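Long-range contacts in putative short-chain dehydrogenase/reductase (Burkholderia xenovorans, PDB 5JY1), which binds NAD and probably works as an oxidoreductase of the short-chain dehydrogenase/reductase family, perhaps reducing 3-oxoacyl-carrier-protein substrates: residues A[93-98]-A[129-134]; A[143-148]-A[184-189]. All blocks are in the same frame, centred on the assembly; numbering follows the deposited sequence.

Contact 1: residues A[93-98]-A[129-134]. With NAD (nicotinamide-adenine-dinucleotide), chain E.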
ATOM      1  N   ASP A  93      -9.619   7.668  28.132  1.00 15.71           N
ATOM      2  CA  ASP A  93      -8.390   7.039  27.674  1.00 14.78           C
ATOM      3  C   ASP A  93      -8.482   6.516  26.252  1.00 17.46           C
ATOM      4  O   ASP A  93      -7.458   6.454  25.563  1.00 15.63           O
ATOM      5  CB  ASP A  93      -8.030   5.873  28.600  1.00 14.11           C
ATOM      6  CG  ASP A  93      -7.989   6.286  30.046  1.00 16.99           C
ATOM      7  OD1 ASP A  93      -6.935   6.801  30.471  1.00 18.19           O
ATOM      8  OD2 ASP A  93      -9.009   6.103  30.760  1.00 19.70           O
ATOM      9  N   ILE A  94      -9.684   6.151  25.805  1.00 15.19           N
ATOM     10  CA  ILE A  94      -9.894   5.406  24.565  1.00 14.62           C
ATOM     11  C   ILE A  94     -11.061   6.027  23.811  1.00 16.28           C
ATOM     12  O   ILE A  94     -12.155   6.166  24.369  1.00 15.65           O
ATOM     13  CB  ILE A  94     -10.200   3.921  24.851  1.00 12.97           C
ATOM     14  CG1 ILE A  94      -9.060   3.243  25.617  1.00 15.87           C
ATOM     15  CG2 ILE A  94     -10.577   3.178  23.556  1.00 15.11           C
ATOM     16  CD1 ILE A  94      -9.537   2.056  26.455  1.00 15.02           C
ATOM     17  N   LEU A  95     -10.854   6.361  22.537  1.00 14.89           N
ATOM     18  CA  LEU A  95     -11.916   6.890  21.684  1.00 13.37           C
ATOM     19  C   LEU A  95     -12.088   5.993  20.464  1.00 15.22           C
ATOM     20  O   LEU A  95     -11.106   5.690  19.779  1.00 15.03           O
ATOM     21  CB  LEU A  95     -11.602   8.319  21.234  1.00 13.46           C
ATOM     22  CG  LEU A  95     -12.531   8.925  20.178  1.00 14.44           C
ATOM     23  CD1 LEU A  95     -13.926   9.184  20.742  1.00 15.61           C
ATOM     24  CD2 LEU A  95     -11.928  10.223  19.628  1.00 13.81           C
ATOM     25  N   VAL A  96     -13.327   5.571  20.199  1.00 12.12           N
ATOM     26  CA  VAL A  96     -13.654   4.765  19.023  1.00 15.79           C
ATOM     27  C   VAL A  96     -14.671   5.534  18.191  1.00 15.66           C
ATOM     28  O   VAL A  96     -15.788   5.798  18.657  1.00 15.60           O
ATOM     29  CB  VAL A  96     -14.202   3.381  19.411  1.00 14.21           C
ATOM     30  CG1 VAL A  96     -14.536   2.568  18.154  1.00 14.73           C
ATOM     31  CG2 VAL A  96     -13.205   2.646  20.282  1.00 15.17           C
ATOM     32  N   ASN A  97     -14.289   5.888  16.960  1.00 15.63           N
ATOM     33  CA  ASN A  97     -15.121   6.706  16.073  1.00 14.99           C
ATOM     34  C   ASN A  97     -15.805   5.773  15.084  1.00 18.06           C
ATOM     35  O   ASN A  97     -15.246   5.419  14.045  1.00 20.23           O
ATOM     36  CB  ASN A  97     -14.281   7.777  15.383  1.00 14.88           C
ATOM     37  CG  ASN A  97     -13.770   8.817  16.363  1.00 18.67           C
ATOM     38  OD1 ASN A  97     -14.550   9.421  17.100  1.00 20.35           O
ATOM     39  ND2 ASN A  97     -12.460   9.011  16.401  1.00 17.46           N
ATOM     40  N   ASN A  98     -17.029   5.385  15.409  1.00 20.05           N
ATOM     41  CA  ASN A  98     -17.698   4.293  14.725  1.00 19.80           C
ATOM     42  C   ASN A  98     -19.003   4.691  14.043  1.00 23.02           C
ATOM     43  O   ASN A  98     -19.405   4.013  13.090  1.00 23.08           O
ATOM     44  CB  ASN A  98     -17.939   3.150  15.733  1.00 22.79           C
ATOM     45  CG  ASN A  98     -18.953   2.147  15.267  1.00 29.75           C
ATOM     46  OD1 ASN A  98     -18.610   1.150  14.626  1.00 27.02           O
ATOM     47  ND2 ASN A  98     -20.215   2.380  15.617  1.00 26.85           N
ATOM     48  N   TRP A 129     -13.767  16.193  15.135  1.00 14.59           N
ATOM     49  CA  TRP A 129     -14.200  16.859  16.360  1.00 15.41           C
ATOM     50  C   TRP A 129     -13.941  15.987  17.581  1.00 14.20           C
ATOM     51  O   TRP A 129     -13.494  16.477  18.625  1.00 15.64           O
ATOM     52  CB  TRP A 129     -15.688  17.197  16.275  1.00 15.87           C
ATOM     53  CG  TRP A 129     -16.020  18.330  15.365  1.00 16.30           C
ATOM     54  CD1 TRP A 129     -15.284  19.461  15.158  1.00 16.54           C
ATOM     55  CD2 TRP A 129     -17.179  18.442  14.532  1.00 17.56           C
ATOM     56  NE1 TRP A 129     -15.924  20.280  14.246  1.00 18.57           N
ATOM     57  CE2 TRP A 129     -17.086  19.673  13.846  1.00 19.86           C
ATOM     58  CE3 TRP A 129     -18.282  17.616  14.293  1.00 20.19           C
ATOM     59  CZ2 TRP A 129     -18.057  20.101  12.945  1.00 22.73           C
ATOM     60  CZ3 TRP A 129     -19.252  18.047  13.394  1.00 22.67           C
ATOM     61  CH2 TRP A 129     -19.130  19.278  12.733  1.00 20.43           C
ATOM     62  N   ALA A 130     -14.228  14.691  17.474  1.00 15.11           N
ATOM     63  CA  ALA A 130     -14.062  13.828  18.636  1.00 16.60           C
ATOM     64  C   ALA A 130     -12.591  13.636  18.972  1.00 14.16           C
ATOM     65  O   ALA A 130     -12.219  13.637  20.150  1.00 14.75           O
ATOM     66  CB  ALA A 130     -14.748  12.486  18.394  1.00 17.28           C
ATOM     67  N   MET A 131     -11.736  13.472  17.954  1.00 12.56           N
ATOM     68  CA  MET A 131     -10.298  13.347  18.209  1.00 12.13           C
ATOM     69  C   MET A 131      -9.748  14.570  18.925  1.00 14.04           C
ATOM     70  O   MET A 131      -8.998  14.446  19.899  1.00 15.78           O
ATOM     71  CB  MET A 131      -9.545  13.129  16.897  1.00 14.06           C
ATOM     72  CG  MET A 131      -9.791  11.763  16.316  1.00 14.05           C
ATOM     73  SD  MET A 131      -9.022  11.531  14.699  1.00 14.62           S
ATOM     74  CE  MET A 131      -7.321  11.843  15.076  1.00 14.47           C
ATOM     75  N   ARG A 132     -10.075  15.766  18.431  1.00 12.22           N
ATOM     76  CA  ARG A 132      -9.533  16.964  19.062  1.00 15.24           C
ATOM     77  C   ARG A 132     -10.112  17.203  20.459  1.00 16.09           C
ATOM     78  O   ARG A 132      -9.417  17.753  21.319  1.00 16.87           O
ATOM     79  CB  ARG A 132      -9.746  18.168  18.141  1.00 14.75           C
ATOM     80  CG  ARG A 132      -8.805  18.111  16.920  1.00 14.50           C
ATOM     81  CD  ARG A 132      -9.430  18.664  15.623  1.00 13.36           C
ATOM     82  NE  ARG A 132      -9.979  20.016  15.766  1.00 16.38           N
ATOM     83  CZ  ARG A 132      -9.274  21.137  15.628  1.00 20.50           C
ATOM     84  NH1 ARG A 132      -7.972  21.090  15.378  1.00 18.23           N
ATOM     85  NH2 ARG A 132      -9.874  22.318  15.737  1.00 19.23           N
ATOM     86  N   ALA A 133     -11.352  16.768  20.725  1.00 16.25           N
ATOM     87  CA  ALA A 133     -11.899  16.914  22.074  1.00 17.54           C
ATOM     88  C   ALA A 133     -11.285  15.905  23.040  1.00 16.86           C
ATOM     89  O   ALA A 133     -10.907  16.268  24.162  1.00 19.40           O
ATOM     90  CB  ALA A 133     -13.420  16.773  22.053  1.00 19.47           C
ATOM     91  N   ALA A 134     -11.176  14.637  22.619  1.00 15.45           N
ATOM     92  CA  ALA A 134     -10.580  13.612  23.473  1.00 13.98           C
ATOM     93  C   ALA A 134      -9.092  13.858  23.692  1.00 15.00           C
ATOM     94  O   ALA A 134      -8.540  13.470  24.728  1.00 15.33           O
ATOM     95  CB  ALA A 134     -10.807  12.228  22.857  1.00 16.61           C
TER
HETATM   96  PA  NAD E 301     -24.657   0.490  11.833  0.84 24.54           P
HETATM   97  O1A NAD E 301     -25.492   1.160  10.784  0.84 26.92           O
HETATM   98  O2A NAD E 301     -25.106  -0.928  12.154  0.84 30.02           O
HETATM   99  O5B NAD E 301     -24.621   1.396  13.236  0.84 21.58           O
HETATM  100  C5B NAD E 301     -24.449   2.761  13.081  0.84 20.55           C
HETATM  101  C4B NAD E 301     -24.639   3.441  14.498  0.84 21.09           C
HETATM  102  O4B NAD E 301     -24.365   4.696  14.387  0.84 20.86           O
HETATM  103  C3B NAD E 301     -26.157   3.355  14.885  0.84 27.25           C
HETATM  104  O3B NAD E 301     -26.289   2.916  16.202  0.84 25.20           O
HETATM  105  C2B NAD E 301     -26.631   4.778  14.712  0.84 31.24           C
HETATM  106  O2B NAD E 301     -27.865   5.045  15.540  0.84 27.98           O
HETATM  107  C1B NAD E 301     -25.578   5.467  15.111  0.84 25.99           C
HETATM  108  N9A NAD E 301     -25.622   6.831  14.619  0.84 20.98           N
HETATM  109  C8A NAD E 301     -26.060   7.221  13.420  0.84 23.64           C
HETATM  110  N7A NAD E 301     -25.947   8.532  13.352  0.84 25.49           N
HETATM  111  C5A NAD E 301     -25.439   8.959  14.511  0.84 21.22           C
HETATM  112  C6A NAD E 301     -25.134  10.247  14.955  0.84 19.96           C
HETATM  113  N6A NAD E 301     -25.212  11.590  14.397  0.84 22.79           N
HETATM  114  N1A NAD E 301     -24.632  10.420  16.163  0.84 19.48           N
HETATM  115  C2A NAD E 301     -24.415   9.331  16.974  0.84 18.91           C
HETATM  116  N3A NAD E 301     -24.716   8.078  16.556  0.84 19.70           N
HETATM  117  C4A NAD E 301     -25.232   7.908  15.297  0.84 20.19           C
HETATM  118  O3  NAD E 301     -23.093   0.492  11.304  0.84 24.44           O
HETATM  119  PN  NAD E 301     -22.030  -0.745  11.248  0.84 27.36           P
HETATM  120  O1N NAD E 301     -22.379  -1.645  10.073  0.84 27.40           O
HETATM  121  O2N NAD E 301     -21.987  -1.581  12.540  0.84 26.55           O
HETATM  122  O5D NAD E 301     -20.553  -0.065  10.931  0.84 26.66           O
HETATM  123  C5D NAD E 301     -19.875   0.625  11.979  0.84 25.32           C
HETATM  124  C4D NAD E 301     -18.547   1.248  11.434  0.84 24.73           C
HETATM  125  O4D NAD E 301     -17.870   0.346  10.726  0.84 23.27           O
HETATM  126  C3D NAD E 301     -18.896   2.378  10.460  0.84 27.44           C
HETATM  127  O3D NAD E 301     -18.003   3.383  10.544  0.84 24.96           O
HETATM  128  C2D NAD E 301     -18.798   1.687   9.078  0.84 28.03           C
HETATM  129  O2D NAD E 301     -18.610   2.752   8.058  0.84 26.87           O
HETATM  130  C1D NAD E 301     -17.761   0.887   9.213  0.84 26.40           C
HETATM  131  N1N NAD E 301     -17.807  -0.255   8.314  0.84 28.64           N
HETATM  132  C2N NAD E 301     -18.618  -1.315   8.573  0.84 22.78           C
HETATM  133  C3N NAD E 301     -18.665  -2.410   7.707  0.84 22.74           C
HETATM  134  C7N NAD E 301     -19.566  -3.591   7.982  0.84 23.83           C
HETATM  135  O7N NAD E 301     -19.464  -4.617   7.326  0.84 26.17           O
HETATM  136  N7N NAD E 301     -20.539  -3.520   8.999  0.84 25.62           N
HETATM  137  C4N NAD E 301     -17.880  -2.412   6.581  0.84 24.35           C
HETATM  138  C5N NAD E 301     -17.069  -1.365   6.323  0.84 29.73           C
HETATM  139  C6N NAD E 301     -17.024  -0.271   7.200  0.84 30.72           C
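The flat carboxamide of N97 meets helix 113-141 through its two outer atoms: A130 CB rests against OD1 at 3.3 Å, and M131 CG lies 3.8 Å from ND2. Both carbons are displaced to the same side of the amide plane, while L95 CD2, from N97's own strand, lies on the other. A hydrogen bond from ND2 to N148 OD1 on the adjoining strand would set the rotation of the group. L95 supplies the apolar half of the contact. With CG anti to the backbone N (chi1 172°), its CD2 methyl reaches the helix, lying 3.5 Å from A130 O, 3.8 Å from A130 CB and 4.0 Å from A134 CB; A130 O is already bonded by A134 N. Strand 94-97 and the helix segment run antiparallel at 174°, their axes 9.4 Å apart, as in the first half of a Rossmann beta-alpha-beta unit. N97 and N98 belong to the Asn-Asn-Ala sequence characteristic of short-chain dehydrogenases/reductases. The second asparagine, just beyond the strand, meets the cofactor: N98 O accepts a hydrogen bond of 3.0 Å from the ribose O3D of NAD. The chemistry thus divides by position: between strand and helix, aliphatic carbons and an amide pack without directional bonds, whereas hydrogen bonds run across the sheet to N148 on the next strand and out to the dinucleotide.

Contact 2: residues A[143-148]-A[184-189]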
ATOM      1  N   TRP A 143      -1.467   9.524  27.868  1.00 16.20           N
ATOM      2  CA  TRP A 143      -1.902   8.173  27.504  1.00 15.63           C
ATOM      3  C   TRP A 143      -3.182   8.292  26.694  1.00 15.88           C
ATOM      4  O   TRP A 143      -4.162   8.877  27.169  1.00 17.47           O
ATOM      5  CB  TRP A 143      -2.132   7.303  28.761  1.00 14.71           C
ATOM      6  CG  TRP A 143      -2.057   5.783  28.518  1.00 13.74           C
ATOM      7  CD1 TRP A 143      -1.010   4.960  28.815  1.00 19.76           C
ATOM      8  CD2 TRP A 143      -3.088   4.934  27.965  1.00 15.39           C
ATOM      9  NE1 TRP A 143      -1.310   3.660  28.462  1.00 21.99           N
ATOM     10  CE2 TRP A 143      -2.579   3.615  27.948  1.00 17.02           C
ATOM     11  CE3 TRP A 143      -4.378   5.162  27.479  1.00 15.69           C
ATOM     12  CZ2 TRP A 143      -3.318   2.531  27.462  1.00 16.25           C
ATOM     13  CZ3 TRP A 143      -5.115   4.092  26.999  1.00 14.55           C
ATOM     14  CH2 TRP A 143      -4.583   2.783  26.997  1.00 15.72           C
ATOM     15  N   GLY A 144      -3.199   7.715  25.496  1.00 14.64           N
ATOM     16  CA  GLY A 144      -4.406   7.732  24.696  1.00 14.19           C
ATOM     17  C   GLY A 144      -4.392   6.659  23.634  1.00 12.59           C
ATOM     18  O   GLY A 144      -3.334   6.265  23.135  1.00 14.28           O
ATOM     19  N   ARG A 145      -5.589   6.181  23.290  1.00 14.13           N
ATOM     20  CA  ARG A 145      -5.796   5.238  22.194  1.00 13.33           C
ATOM     21  C   ARG A 145      -6.982   5.726  21.385  1.00 15.54           C
ATOM     22  O   ARG A 145      -8.088   5.854  21.922  1.00 17.11           O
ATOM     23  CB  ARG A 145      -6.060   3.815  22.708  1.00 12.14           C
ATOM     24  CG  ARG A 145      -4.941   3.243  23.548  1.00 16.45           C
ATOM     25  CD  ARG A 145      -3.792   2.775  22.654  1.00 17.45           C
ATOM     26  NE  ARG A 145      -2.750   2.069  23.388  1.00 16.95           N
ATOM     27  CZ  ARG A 145      -1.725   2.642  24.014  1.00 17.17           C
ATOM     28  NH1 ARG A 145      -1.580   3.965  24.019  1.00 19.10           N
ATOM     29  NH2 ARG A 145      -0.836   1.875  24.642  1.00 21.63           N
ATOM     30  N   ILE A 146      -6.759   6.013  20.102  1.00 13.98           N
ATOM     31  CA  ILE A 146      -7.833   6.410  19.202  1.00 12.31           C
ATOM     32  C   ILE A 146      -7.956   5.342  18.125  1.00 12.59           C
ATOM     33  O   ILE A 146      -6.958   4.982  17.490  1.00 12.94           O
ATOM     34  CB  ILE A 146      -7.575   7.799  18.590  1.00 13.36           C
ATOM     35  CG1 ILE A 146      -7.524   8.843  19.718  1.00 13.28           C
ATOM     36  CG2 ILE A 146      -8.657   8.155  17.558  1.00 14.10           C
ATOM     37  CD1 ILE A 146      -7.136  10.256  19.266  1.00 14.18           C
ATOM     38  N   VAL A 147      -9.171   4.827  17.941  1.00 11.65           N
ATOM     39  CA  VAL A 147      -9.459   3.781  16.955  1.00 13.65           C
ATOM     40  C   VAL A 147     -10.472   4.357  15.979  1.00 15.56           C
ATOM     41  O   VAL A 147     -11.631   4.589  16.351  1.00 14.94           O
ATOM     42  CB  VAL A 147     -10.021   2.507  17.609  1.00 12.70           C
ATOM     43  CG1 VAL A 147     -10.155   1.378  16.576  1.00 15.75           C
ATOM     44  CG2 VAL A 147      -9.173   2.057  18.807  1.00 13.04           C
ATOM     45  N   ASN A 148     -10.054   4.578  14.734  1.00 15.20           N
ATOM     46  CA  ASN A 148     -10.959   5.048  13.698  1.00 14.40           C
ATOM     47  C   ASN A 148     -11.369   3.881  12.808  1.00 19.13           C
ATOM     48  O   ASN A 148     -10.706   2.847  12.765  1.00 20.99           O
ATOM     49  CB  ASN A 148     -10.304   6.152  12.862  1.00 11.56           C
ATOM     50  CG  ASN A 148     -10.051   7.400  13.671  1.00 16.66           C
ATOM     51  OD1 ASN A 148     -10.799   7.695  14.604  1.00 15.88           O
ATOM     52  ND2 ASN A 148      -8.997   8.140  13.330  1.00 15.22           N
ATOM     53  N   ARG A 184       4.081  11.862  20.602  1.00 12.91           N
ATOM     54  CA  ARG A 184       4.927  12.447  21.632  1.00 13.44           C
ATOM     55  C   ARG A 184       4.245  12.451  22.992  1.00 16.28           C
ATOM     56  O   ARG A 184       4.932  12.576  24.016  1.00 16.90           O
ATOM     57  CB  ARG A 184       5.331  13.878  21.233  1.00 13.53           C
ATOM     58  CG  ARG A 184       4.227  14.940  21.308  1.00 18.89           C
ATOM     59  CD  ARG A 184       4.799  16.262  20.805  1.00 17.89           C
ATOM     60  NE  ARG A 184       3.951  17.450  21.017  1.00 17.52           N
ATOM     61  CZ  ARG A 184       2.921  17.782  20.241  1.00 14.67           C
ATOM     62  NH1 ARG A 184       2.565  17.016  19.221  1.00 16.32           N
ATOM     63  NH2 ARG A 184       2.225  18.890  20.487  1.00 14.43           N
ATOM     64  N   PHE A 185       2.915  12.331  23.025  1.00 15.30           N
ATOM     65  CA  PHE A 185       2.162  12.252  24.270  1.00 17.36           C
ATOM     66  C   PHE A 185       1.724  10.832  24.602  1.00 18.82           C
ATOM     67  O   PHE A 185       0.843  10.661  25.447  1.00 16.83           O
ATOM     68  CB  PHE A 185       0.921  13.143  24.207  1.00 15.18           C
ATOM     69  CG  PHE A 185       1.212  14.608  24.001  1.00 15.57           C
ATOM     70  CD1 PHE A 185       2.041  15.302  24.870  1.00 17.81           C
ATOM     71  CD2 PHE A 185       0.621  15.293  22.950  1.00 15.52           C
ATOM     72  CE1 PHE A 185       2.288  16.669  24.691  1.00 18.57           C
ATOM     73  CE2 PHE A 185       0.855  16.667  22.768  1.00 16.78           C
ATOM     74  CZ  PHE A 185       1.691  17.347  23.638  1.00 18.58           C
ATOM     75  N   ASN A 186       2.281   9.818  23.928  1.00 17.00           N
ATOM     76  CA  ASN A 186       1.849   8.427  24.103  1.00 16.76           C
ATOM     77  C   ASN A 186       0.368   8.265  23.752  1.00 18.13           C
ATOM     78  O   ASN A 186      -0.366   7.509  24.392  1.00 17.18           O
ATOM     79  CB  ASN A 186       2.138   7.916  25.520  1.00 17.55           C
ATOM     80  CG  ASN A 186       1.904   6.426  25.656  1.00 21.03           C
ATOM     81  OD1 ASN A 186       2.071   5.672  24.691  1.00 23.24           O
ATOM     82  ND2 ASN A 186       1.490   5.992  26.846  1.00 24.78           N
ATOM     83  N   ILE A 187      -0.077   8.999  22.732  1.00 17.02           N
ATOM     84  CA  ILE A 187      -1.393   8.814  22.125  1.00 15.99           C
ATOM     85  C   ILE A 187      -1.192   8.119  20.784  1.00 14.17           C
ATOM     86  O   ILE A 187      -0.576   8.687  19.873  1.00 14.97           O
ATOM     87  CB  ILE A 187      -2.131  10.148  21.930  1.00 17.73           C
ATOM     88  CG1 ILE A 187      -2.303  10.892  23.263  1.00 15.41           C
ATOM     89  CG2 ILE A 187      -3.469   9.891  21.264  1.00 17.14           C
ATOM     90  CD1 ILE A 187      -2.818  12.350  23.095  1.00 15.57           C
ATOM     91  N   THR A 188      -1.714   6.908  20.645  1.00 14.11           N
ATOM     92  CA  THR A 188      -1.646   6.222  19.361  1.00 12.98           C
ATOM     93  C   THR A 188      -2.968   6.354  18.616  1.00 14.22           C
ATOM     94  O   THR A 188      -4.030   6.554  19.214  1.00 14.82           O
ATOM     95  CB  THR A 188      -1.308   4.746  19.526  1.00 14.21           C
ATOM     96  OG1 THR A 188      -2.376   4.095  20.218  1.00 15.37           O
ATOM     97  CG2 THR A 188      -0.000   4.571  20.306  1.00 14.52           C
ATOM     98  N   VAL A 189      -2.895   6.265  17.289  1.00 13.00           N
ATOM     99  CA  VAL A 189      -4.049   6.483  16.423  1.00 12.93           C
ATOM    100  C   VAL A 189      -3.942   5.484  15.279  1.00 12.50           C
ATOM    101  O   VAL A 189      -2.960   5.501  14.529  1.00 13.87           O
ATOM    102  CB  VAL A 189      -4.111   7.921  15.866  1.00 13.77           C
ATOM    103  CG1 VAL A 189      -5.461   8.199  15.220  1.00 14.13           C
ATOM    104  CG2 VAL A 189      -3.815   8.977  16.947  1.00 14.72           C
TER
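G144 and I187 mark the tight part of this contact, their CA atoms 4.1 Å apart; glycine lets the I187 side chain lie close against the neighbouring backbone. A ladder of three bonds, G144 N to N186 O, T188 N to G144 O and I146 N to T188 O, joins the strands. G144 O is gripped twice, because R145 NH1 also reaches it, at 3.0 Å, from the face opposite T188 N. The guanidinium that does so lies between W143 CZ2, 3.7 Å above one face, and T188 CG2 over the other, while its NE bonds to S240 O. On the same side as T188 CG2, T188 OG1 comes within 3.1 Å of R145 CD. This is the parallel pairing of adjacent strands in a Rossmann sheet, connected by a right-handed crossover through helix 162-182, which covers the face bearing I146 and V189. I146 CG2 and V189 CG1 are 4.0 Å apart, the side chains side by side. N186 is the more solvent-accessible end. Its backbone is in the left-handed helical region (phi 60°), and its ND2 meets W143 CD1 at 3.3 Å, amide and ring planes 85° apart. N186 ND2 also makes a weak hydrogen bond to R142 O. Y274 of the second subunit and L221 of the third pack on N186.

Both contacts are buried and belong to the same parallel sheet, since strands 94-97 and 144-149 are neighbours in it. Contact 1 pairs a strand with the helix that covers it and works by shape, burying 177 Å²; contact 2 joins strand to strand through backbone hydrogen bonds and buries 447 Å². The centre of contact 1 lies about 11 Å from the chain centre, that of contact 2 about 16 Å. Contact 1 touches NAD directly; both reach the second subunit, contact 1 through W129 and R132, while contact 2 also meets a third. Between them V147 N probably hydrogen-bonds to L95 O at 2.8 Å, and M131 SD packs near N148 ND2. Along the chain, contact 1 closes before contact 2 opens.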